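Local atomic coordinates of Lmo1076 protein (Listeria monocytogenes serovar 1/2a, PDB entry 5JQC), a protein that is a putative secreted autolysin thought to help degrade the cell wall, possibly as an amidase, represented here by a segment of three SH3-like GW repeats. Residues A[194-205]-A[251-259]; A[177-185]-A[232-240]. All coordinates share one frame; numbering follows the deposited sequence.

Contact 1 (A[194-205]-A[251-259]); sequences ILNADKHGVYSG and VGWMDYRAF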
loop_
_atom_site.group_PDB
_atom_site.type_symbol
_atom_site.label_atom_id
_atom_site.label_comp_id
_atom_site.label_asym_id
_atom_site.label_seq_id
_atom_site.Cartn_x
_atom_site.Cartn_y
_atom_site.Cartn_z
ATOM N N ILE A 194 5.133 9.513 42.822
ATOM C CA ILE A 194 4.119 8.688 42.177
ATOM C C ILE A 194 2.990 8.423 43.163
ATOM O O ILE A 194 3.226 8.029 44.313
ATOM C CB ILE A 194 4.733 7.371 41.675
ATOM C CG1 ILE A 194 5.710 7.631 40.528
ATOM C CG2 ILE A 194 3.648 6.404 41.237
ATOM C CD1 ILE A 194 6.423 6.381 40.078
ATOM N N LEU A 195 1.755 8.638 42.717
ATOM C CA LEU A 195 0.570 8.361 43.518
ATOM C C LEU A 195 -0.469 7.706 42.617
ATOM O O LEU A 195 -0.778 8.234 41.542
ATOM C CB LEU A 195 0.020 9.642 44.168
ATOM C CG LEU A 195 0.872 10.357 45.237
ATOM C CD1 LEU A 195 0.285 11.723 45.603
ATOM C CD2 LEU A 195 1.058 9.498 46.493
ATOM N N ASN A 196 -0.980 6.554 43.055
ATOM C CA ASN A 196 -1.970 5.732 42.341
ATOM C C ASN A 196 -1.596 5.563 40.863
ATOM O O ASN A 196 -2.188 6.148 39.952
ATOM C CB ASN A 196 -3.391 6.297 42.501
ATOM C CG ASN A 196 -4.355 5.308 43.183
ATOM O OD1 ASN A 196 -4.155 4.092 43.143
ATOM N ND2 ASN A 196 -5.408 5.838 43.806
ATOM N N ALA A 197 -0.582 4.720 40.661
ATOM C CA ALA A 197 -0.114 4.337 39.336
ATOM C C ALA A 197 -0.479 2.897 38.984
ATOM O O ALA A 197 0.055 2.349 38.013
ATOM C CB ALA A 197 1.397 4.529 39.234
ATOM N N ASP A 198 -1.365 2.268 39.768
ATOM C CA ASP A 198 -1.772 0.892 39.480
ATOM C C ASP A 198 -2.376 0.778 38.086
ATOM O O ASP A 198 -2.115 -0.195 37.366
ATOM C CB ASP A 198 -2.777 0.402 40.528
ATOM C CG ASP A 198 -2.360 0.726 41.954
ATOM O OD1 ASP A 198 -1.978 1.886 42.221
ATOM O OD2 ASP A 198 -2.422 -0.184 42.811
ATOM N N LYS A 199 -3.172 1.778 37.683
ATOM C CA LYS A 199 -3.873 1.774 36.403
ATOM C C LYS A 199 -2.937 1.850 35.205
ATOM O O LYS A 199 -3.369 1.535 34.088
ATOM C CB LYS A 199 -4.885 2.937 36.341
ATOM C CG LYS A 199 -4.431 4.285 36.947
ATOM C CD LYS A 199 -5.317 5.481 36.487
ATOM C CE LYS A 199 -6.785 5.392 36.929
ATOM N NZ LYS A 199 -7.113 5.985 38.288
ATOM N N HIS A 200 -1.683 2.253 35.402
ATOM C CA HIS A 200 -0.738 2.454 34.316
ATOM C C HIS A 200 0.366 1.408 34.363
ATOM O O HIS A 200 0.581 0.728 35.368
ATOM C CB HIS A 200 -0.150 3.860 34.381
ATOM C CG HIS A 200 -1.186 4.934 34.429
ATOM N ND1 HIS A 200 -1.592 5.520 35.608
ATOM C CD2 HIS A 200 -1.909 5.519 33.447
ATOM C CE1 HIS A 200 -2.503 6.439 35.345
ATOM N NE2 HIS A 200 -2.722 6.452 34.044
ATOM N N GLY A 201 1.067 1.280 33.243
ATOM C CA GLY A 201 2.211 0.391 33.179
ATOM C C GLY A 201 3.546 1.081 32.915
ATOM O O GLY A 201 3.609 2.221 32.441
ATOM N N VAL A 202 4.623 0.365 33.218
ATOM C CA VAL A 202 5.992 0.798 32.980
ATOM C C VAL A 202 6.500 0.069 31.742
ATOM O O VAL A 202 6.441 -1.166 31.680
ATOM C CB VAL A 202 6.882 0.494 34.202
ATOM C CG1 VAL A 202 8.326 0.900 33.949
ATOM C CG2 VAL A 202 6.333 1.161 35.463
ATOM N N TYR A 203 7.007 0.821 30.766
ATOM C CA TYR A 203 7.503 0.274 29.511
ATOM C C TYR A 203 8.990 0.557 29.329
ATOM O O TYR A 203 9.517 1.573 29.806
ATOM C CB TYR A 203 6.711 0.845 28.357
ATOM C CG TYR A 203 5.246 0.553 28.527
ATOM C CD1 TYR A 203 4.426 1.424 29.235
ATOM C CD2 TYR A 203 4.687 -0.624 28.028
ATOM C CE1 TYR A 203 3.082 1.149 29.415
ATOM C CE2 TYR A 203 3.334 -0.917 28.208
ATOM C CZ TYR A 203 2.545 -0.029 28.907
ATOM O OH TYR A 203 1.221 -0.309 29.100
ATOM N N SER A 204 9.670 -0.355 28.628
ATOM C CA SER A 204 11.097 -0.166 28.360
ATOM C C SER A 204 11.367 0.992 27.392
ATOM O O SER A 204 12.434 1.620 27.460
ATOM C CB SER A 204 11.698 -1.454 27.813
ATOM O OG SER A 204 11.233 -1.704 26.511
ATOM N N GLY A 205 10.446 1.260 26.462
ATOM C CA GLY A 205 10.534 2.418 25.591
ATOM C C GLY A 205 9.251 3.232 25.651
ATOM O O GLY A 205 8.311 2.886 26.369
ATOM N N VAL A 251 14.233 3.356 35.542
ATOM C CA VAL A 251 13.242 2.290 35.619
ATOM C C VAL A 251 12.674 2.011 34.231
ATOM O O VAL A 251 12.833 0.915 33.679
ATOM C CB VAL A 251 12.139 2.680 36.615
ATOM C CG1 VAL A 251 11.078 1.615 36.689
ATOM C CG2 VAL A 251 12.751 2.950 37.988
ATOM N N GLY A 252 12.021 3.015 33.657
ATOM C CA GLY A 252 11.345 2.851 32.384
ATOM C C GLY A 252 10.483 4.067 32.106
ATOM O O GLY A 252 10.691 5.132 32.694
ATOM N N TRP A 253 9.513 3.897 31.209
ATOM C CA TRP A 253 8.611 4.977 30.823
ATOM C C TRP A 253 7.216 4.743 31.397
ATOM O O TRP A 253 6.745 3.606 31.483
ATOM C CB TRP A 253 8.514 5.093 29.304
ATOM C CG TRP A 253 9.771 5.511 28.584
ATOM C CD1 TRP A 253 10.811 4.703 28.202
ATOM C CD2 TRP A 253 10.083 6.827 28.092
ATOM N NE1 TRP A 253 11.760 5.446 27.525
ATOM C CE2 TRP A 253 11.333 6.750 27.444
ATOM C CE3 TRP A 253 9.430 8.066 28.151
ATOM C CZ2 TRP A 253 11.951 7.877 26.868
ATOM C CZ3 TRP A 253 10.042 9.176 27.578
ATOM C CH2 TRP A 253 11.282 9.072 26.938
HETATM N N MSE A 254 6.541 5.826 31.775
HETATM C CA MSE A 254 5.168 5.679 32.261
HETATM C C MSE A 254 4.335 6.899 31.952
HETATM O O MSE A 254 4.856 8.012 31.889
HETATM C CB MSE A 254 5.143 5.403 33.767
HETATM C CG MSE A 254 3.774 4.978 34.298
HETATM SE SE MSE A 254 3.964 4.088 36.017
HETATM C CE MSE A 254 4.904 5.518 36.951
ATOM N N ASP A 255 3.040 6.665 31.749
ATOM C CA ASP A 255 2.101 7.738 31.463
ATOM C C ASP A 255 2.253 8.866 32.474
ATOM O O ASP A 255 2.466 8.626 33.666
ATOM C CB ASP A 255 0.674 7.193 31.492
ATOM C CG ASP A 255 -0.334 8.196 30.982
ATOM O OD1 ASP A 255 -0.742 9.071 31.777
ATOM O OD2 ASP A 255 -0.707 8.117 29.788
ATOM N N TYR A 256 2.129 10.106 31.991
ATOM C CA TYR A 256 2.410 11.259 32.845
ATOM C C TYR A 256 1.407 11.388 33.989
ATOM O O TYR A 256 1.727 11.987 35.025
ATOM C CB TYR A 256 2.422 12.549 32.023
ATOM C CG TYR A 256 1.039 13.066 31.759
ATOM C CD1 TYR A 256 0.253 12.496 30.771
ATOM C CD2 TYR A 256 0.508 14.112 32.509
ATOM C CE1 TYR A 256 -1.025 12.956 30.522
ATOM C CE2 TYR A 256 -0.771 14.584 32.271
ATOM C CZ TYR A 256 -1.536 13.999 31.271
ATOM O OH TYR A 256 -2.818 14.446 31.014
ATOM N N ARG A 257 0.195 10.854 33.829
ATOM C CA ARG A 257 -0.799 10.978 34.891
ATOM C C ARG A 257 -0.421 10.189 36.138
ATOM O O ARG A 257 -0.943 10.480 37.220
ATOM C CB ARG A 257 -2.174 10.542 34.380
ATOM C CG ARG A 257 -2.721 11.448 33.288
ATOM C CD ARG A 257 -3.874 10.792 32.552
ATOM N NE ARG A 257 -3.519 9.502 31.948
ATOM C CZ ARG A 257 -4.269 8.858 31.049
ATOM N NH1 ARG A 257 -5.417 9.385 30.642
ATOM N NH2 ARG A 257 -3.874 7.690 30.551
ATOM N N ALA A 258 0.482 9.214 36.024
ATOM C CA ALA A 258 0.917 8.468 37.199
ATOM C C ALA A 258 1.721 9.321 38.177
ATOM O O ALA A 258 1.941 8.884 39.313
ATOM C CB ALA A 258 1.741 7.250 36.771
ATOM N N PHE A 259 2.144 10.518 37.767
ATOM C CA PHE A 259 3.014 11.388 38.560
ATOM C C PHE A 259 2.233 12.576 39.129
ATOM O O PHE A 259 2.683 13.724 39.073
ATOM C CB PHE A 259 4.196 11.886 37.706
ATOM C CG PHE A 259 5.031 10.777 37.102
ATOM C CD1 PHE A 259 4.680 10.199 35.894
ATOM C CD2 PHE A 259 6.169 10.313 37.744
ATOM C CE1 PHE A 259 5.441 9.170 35.344
ATOM C CE2 PHE A 259 6.934 9.295 37.192
ATOM C CZ PHE A 259 6.569 8.726 35.992
#

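Contact 2 (A[177-185]-A[232-240]); sequences HVYDKIQSQ and KQAKTARGT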
loop_
_atom_site.group_PDB
_atom_site.type_symbol
_atom_site.label_atom_id
_atom_site.label_comp_id
_atom_site.label_asym_id
_atom_site.label_seq_id
_atom_site.Cartn_x
_atom_site.Cartn_y
_atom_site.Cartn_z
ATOM N N HIS A 177 0.746 -4.170 12.456
ATOM C CA HIS A 177 0.557 -3.338 13.640
ATOM C C HIS A 177 1.519 -2.164 13.498
ATOM O O HIS A 177 2.736 -2.334 13.630
ATOM C CB HIS A 177 0.836 -4.110 14.923
ATOM C CG HIS A 177 0.756 -3.266 16.158
ATOM N ND1 HIS A 177 -0.385 -3.177 16.926
ATOM C CD2 HIS A 177 1.666 -2.449 16.745
ATOM C CE1 HIS A 177 -0.170 -2.359 17.943
ATOM N NE2 HIS A 177 1.066 -1.904 17.855
ATOM N N VAL A 178 0.985 -0.974 13.247
ATOM C CA VAL A 178 1.839 0.183 13.003
ATOM C C VAL A 178 2.224 0.828 14.327
ATOM O O VAL A 178 1.361 1.095 15.180
ATOM C CB VAL A 178 1.144 1.195 12.086
ATOM C CG1 VAL A 178 2.128 2.297 11.690
ATOM C CG2 VAL A 178 0.585 0.489 10.850
ATOM N N TYR A 179 3.525 1.079 14.504
ATOM C CA TYR A 179 3.999 1.788 15.680
ATOM C C TYR A 179 3.668 3.266 15.565
ATOM O O TYR A 179 3.737 3.845 14.478
ATOM C CB TYR A 179 5.508 1.607 15.860
ATOM C CG TYR A 179 5.917 0.148 15.979
ATOM C CD1 TYR A 179 5.378 -0.660 16.960
ATOM C CD2 TYR A 179 6.856 -0.403 15.115
ATOM C CE1 TYR A 179 5.756 -1.972 17.076
ATOM C CE2 TYR A 179 7.234 -1.701 15.213
ATOM C CZ TYR A 179 6.687 -2.493 16.196
ATOM O OH TYR A 179 7.081 -3.806 16.305
ATOM N N ASP A 180 3.278 3.858 16.702
ATOM C CA ASP A 180 3.184 5.309 16.829
ATOM C C ASP A 180 4.565 5.915 16.729
ATOM O O ASP A 180 5.517 5.399 17.328
ATOM C CB ASP A 180 2.613 5.726 18.186
ATOM C CG ASP A 180 1.258 5.142 18.468
ATOM O OD1 ASP A 180 0.415 5.099 17.541
ATOM O OD2 ASP A 180 1.043 4.756 19.645
ATOM N N LYS A 181 4.670 7.044 16.017
ATOM C CA LYS A 181 5.904 7.839 16.035
ATOM C C LYS A 181 6.007 8.652 17.318
ATOM O O LYS A 181 4.993 9.061 17.902
ATOM C CB LYS A 181 5.976 8.795 14.843
ATOM C CG LYS A 181 5.998 8.103 13.498
ATOM C CD LYS A 181 5.944 9.143 12.396
ATOM C CE LYS A 181 6.225 8.530 11.034
ATOM N NZ LYS A 181 7.639 8.060 10.943
ATOM N N ILE A 182 7.244 8.882 17.760
ATOM C CA ILE A 182 7.493 9.866 18.805
ATOM C C ILE A 182 7.405 11.241 18.142
ATOM O O ILE A 182 8.246 11.602 17.310
ATOM C CB ILE A 182 8.850 9.649 19.487
ATOM C CG1 ILE A 182 8.918 8.228 20.065
ATOM C CG2 ILE A 182 9.067 10.693 20.571
ATOM C CD1 ILE A 182 10.218 7.885 20.708
ATOM N N GLN A 183 6.372 12.006 18.496
ATOM C CA GLN A 183 6.172 13.318 17.887
ATOM C C GLN A 183 7.170 14.343 18.415
ATOM O O GLN A 183 7.631 15.220 17.670
ATOM C CB GLN A 183 4.746 13.775 18.150
ATOM C CG GLN A 183 3.727 12.962 17.346
ATOM C CD GLN A 183 2.320 13.065 17.892
ATOM O OE1 GLN A 183 2.115 13.438 19.052
ATOM N NE2 GLN A 183 1.336 12.728 17.054
ATOM N N SER A 184 7.504 14.253 19.702
ATOM C CA SER A 184 8.498 15.128 20.297
ATOM C C SER A 184 9.051 14.449 21.543
ATOM O O SER A 184 8.440 13.531 22.113
ATOM C CB SER A 184 7.911 16.505 20.641
ATOM O OG SER A 184 6.914 16.361 21.647
ATOM N N GLN A 185 10.230 14.905 21.950
ATOM C CA GLN A 185 10.936 14.288 23.060
ATOM C C GLN A 185 12.019 15.254 23.537
ATOM O O GLN A 185 12.658 15.925 22.725
ATOM C CB GLN A 185 11.545 12.960 22.624
ATOM C CG GLN A 185 12.175 12.195 23.719
ATOM C CD GLN A 185 12.992 11.052 23.172
ATOM O OE1 GLN A 185 13.779 10.440 23.890
ATOM N NE2 GLN A 185 12.820 10.764 21.883
ATOM N N LYS A 232 13.281 12.271 31.145
ATOM C CA LYS A 232 12.864 12.529 29.771
ATOM C C LYS A 232 11.350 12.578 29.693
ATOM O O LYS A 232 10.656 11.919 30.471
ATOM C CB LYS A 232 13.363 11.455 28.788
ATOM C CG LYS A 232 14.870 11.409 28.591
ATOM C CD LYS A 232 15.232 10.925 27.186
ATOM C CE LYS A 232 15.820 9.517 27.180
ATOM N NZ LYS A 232 16.992 9.415 28.097
ATOM N N GLN A 233 10.845 13.340 28.729
ATOM C CA GLN A 233 9.434 13.301 28.374
ATOM C C GLN A 233 9.286 13.100 26.871
ATOM O O GLN A 233 10.109 13.565 26.069
ATOM C CB GLN A 233 8.694 14.571 28.797
ATOM C CG GLN A 233 8.919 15.743 27.869
ATOM C CD GLN A 233 8.124 16.960 28.275
ATOM O OE1 GLN A 233 7.139 16.861 29.018
ATOM N NE2 GLN A 233 8.548 18.120 27.798
ATOM N N ALA A 234 8.219 12.393 26.498
ATOM C CA ALA A 234 7.932 12.071 25.108
ATOM C C ALA A 234 6.425 12.126 24.881
ATOM O O ALA A 234 5.637 11.755 25.758
ATOM C CB ALA A 234 8.478 10.685 24.733
ATOM N N LYS A 235 6.023 12.612 23.707
ATOM C CA LYS A 235 4.608 12.657 23.355
ATOM C C LYS A 235 4.366 11.837 22.096
ATOM O O LYS A 235 5.055 12.024 21.087
ATOM C CB LYS A 235 4.128 14.103 23.158
ATOM C CG LYS A 235 2.619 14.239 22.955
ATOM C CD LYS A 235 2.149 15.694 23.030
ATOM C CE LYS A 235 3.027 16.665 22.186
ATOM N NZ LYS A 235 2.725 16.696 20.709
ATOM N N THR A 236 3.409 10.905 22.171
ATOM C CA THR A 236 2.821 10.262 20.995
ATOM C C THR A 236 1.341 10.616 20.909
ATOM O O THR A 236 0.748 11.178 21.841
ATOM C CB THR A 236 2.954 8.736 21.021
ATOM O OG1 THR A 236 2.166 8.212 22.099
ATOM C CG2 THR A 236 4.382 8.300 21.167
ATOM N N ALA A 237 0.747 10.246 19.773
ATOM C CA ALA A 237 -0.686 10.415 19.574
ATOM C C ALA A 237 -1.507 9.868 20.741
ATOM O O ALA A 237 -2.578 10.406 21.039
ATOM C CB ALA A 237 -1.096 9.727 18.272
ATOM N N ARG A 238 -1.015 8.840 21.428
ATOM C CA ARG A 238 -1.724 8.215 22.535
ATOM C C ARG A 238 -1.519 8.894 23.888
ATOM O O ARG A 238 -2.284 8.605 24.817
ATOM C CB ARG A 238 -1.304 6.749 22.650
ATOM C CG ARG A 238 -1.579 5.961 21.383
ATOM C CD ARG A 238 -1.634 4.459 21.612
ATOM N NE ARG A 238 -2.801 3.870 20.966
ATOM C CZ ARG A 238 -2.913 3.691 19.652
ATOM N NH1 ARG A 238 -1.924 4.044 18.821
ATOM N NH2 ARG A 238 -4.022 3.156 19.166
ATOM N N GLY A 239 -0.508 9.748 24.055
ATOM C CA GLY A 239 -0.359 10.424 25.333
ATOM C C GLY A 239 1.043 10.980 25.538
ATOM O O GLY A 239 1.788 11.206 24.583
ATOM N N THR A 240 1.355 11.227 26.806
ATOM C CA THR A 240 2.647 11.754 27.210
ATOM C C THR A 240 3.256 10.836 28.257
ATOM O O THR A 240 2.594 10.463 29.235
ATOM C CB THR A 240 2.527 13.175 27.756
ATOM O OG1 THR A 240 1.962 14.027 26.753
ATOM C CG2 THR A 240 3.887 13.699 28.134
HETATM O O HOH W 1 2.264 9.169 17.458
#

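Contact 1 (A[194-205]-A[251-259])
Tyr203 and Trp253 are held together by a pair of backbone hydrogen bonds, Trp253 N to Tyr203 O at 2.7 Å and Tyr203 N to Trp253 O at 2.9 Å, an isolated antiparallel hydrogen-bonded bridge. Trp253 O also takes a CA-H...O contact from Val202. At the far end Leu195 N makes only a weak, long bond to Ala258 O. Within 251-259, Asp255 OD1 closes an Asx turn by accepting from Arg257 N, and Arg257 NE reaches the same oxygen at 2.8 Å from the opposite face of the carboxylate, which fixes that group as strand 249-255 turns into a 3-10 segment. Trp253 and the glycine before it form the Gly-Trp dipeptide that gives GW domains their name; CD1 of the indole lies 3.3 Å from Gly205 C. His200 sets CD2 3.6 Å from Asp255 CB, its ring only 11° from the carboxylate plane, while Arg257 NH2 stands at the ring edge. His200 ND1 is buried beside the Ala258 methyl without a polar partner. Deeper in, the selenomethionine Met254 bends at chi3 (56°) to bring CE tip to tip with Ile194 CD1, 3.6 Å away; its selenium packs on Val202 CG2, and Ala197 CB meets Ala258 CB.

Contact 2 (A[177-185]-A[232-240])
The Arg238 guanidinium and the Asp180 carboxylate meet edge to edge, their planes 20° apart and so nearly coplanar. A single nitrogen does the work: Arg238 NH1 lies 2.9 Å from Asp180 OD1 in a salt bridge and donates a hydrogen bond to OD2 at 3.2 Å, on the syn lone pair of that oxygen. The two side chains cross at about a right angle, and the aliphatic CG and CD of Arg238 run close to OD2 as well. The Gln183 amide lies flat over the face of the peptide between Thr236 and Ala237, in van der Waals contact, its OE1 3.5 Å from Thr236 C.

Behind these groups the backbones pair antiparallel. Gln183 N donates to Lys235 O at 2.9 Å and Lys235 N to Ser184 O at 3.0 Å, so Gln183 and Ser184 both face Lys235 in a classic beta bulge. The next pair, Gln185 with Ala234, is non-hydrogen-bonded, and Gln185 CA instead approaches Gln233 O at 3.2 Å. Gln185 CG touches the Ala234 methyl, which Ile182 CG2 also meets. Nearer the linker, Thr236 turns CG2 onto Lys181 O at 3.4 Å, and a water accepts from Ala237 N while donating to that same carbonyl oxygen.

Thr236 to Gly239 form the type I turn of the hairpin joining strands 226-236 and 239-246; Thr236 OG1 is held by the indole NH of Trp241. Residues 179-183, leading from strand 176-178 of the preceding repeat's sheet, run alongside this hairpin, and Asp180 also bonds through its backbone to Asn208. Because the contact is largely surface-lying, water probably screens the Asp180-Arg238 charge pair, so the directional backbone bonds probably do more to set the register.

In the fold
Both contacts reach the sheet of the chain's last GW repeat, and their centres lie 15 Å apart. Contact 2 is where the chain enters the repeat from the preceding one; contact 1 folds the 194-205 region against the closing strand and C-terminus. Trp253 bridges them: its CZ3 packs on Ala234 CB at 3.6 Å and its CH2 on Lys232 CB at 3.7 Å. A probable hydrogen bond from Tyr256 N to Thr240 O, 2.8 Å long, joins the start of the 3-10 segment 256-258 to strand 239-246. A glycerol, probably from the crystallisation liquor, sits about 3 Å from the Gln185 side chain, and di(hydroxyethyl)ether about 3 Å from that of Arg238; neither implies a binding role.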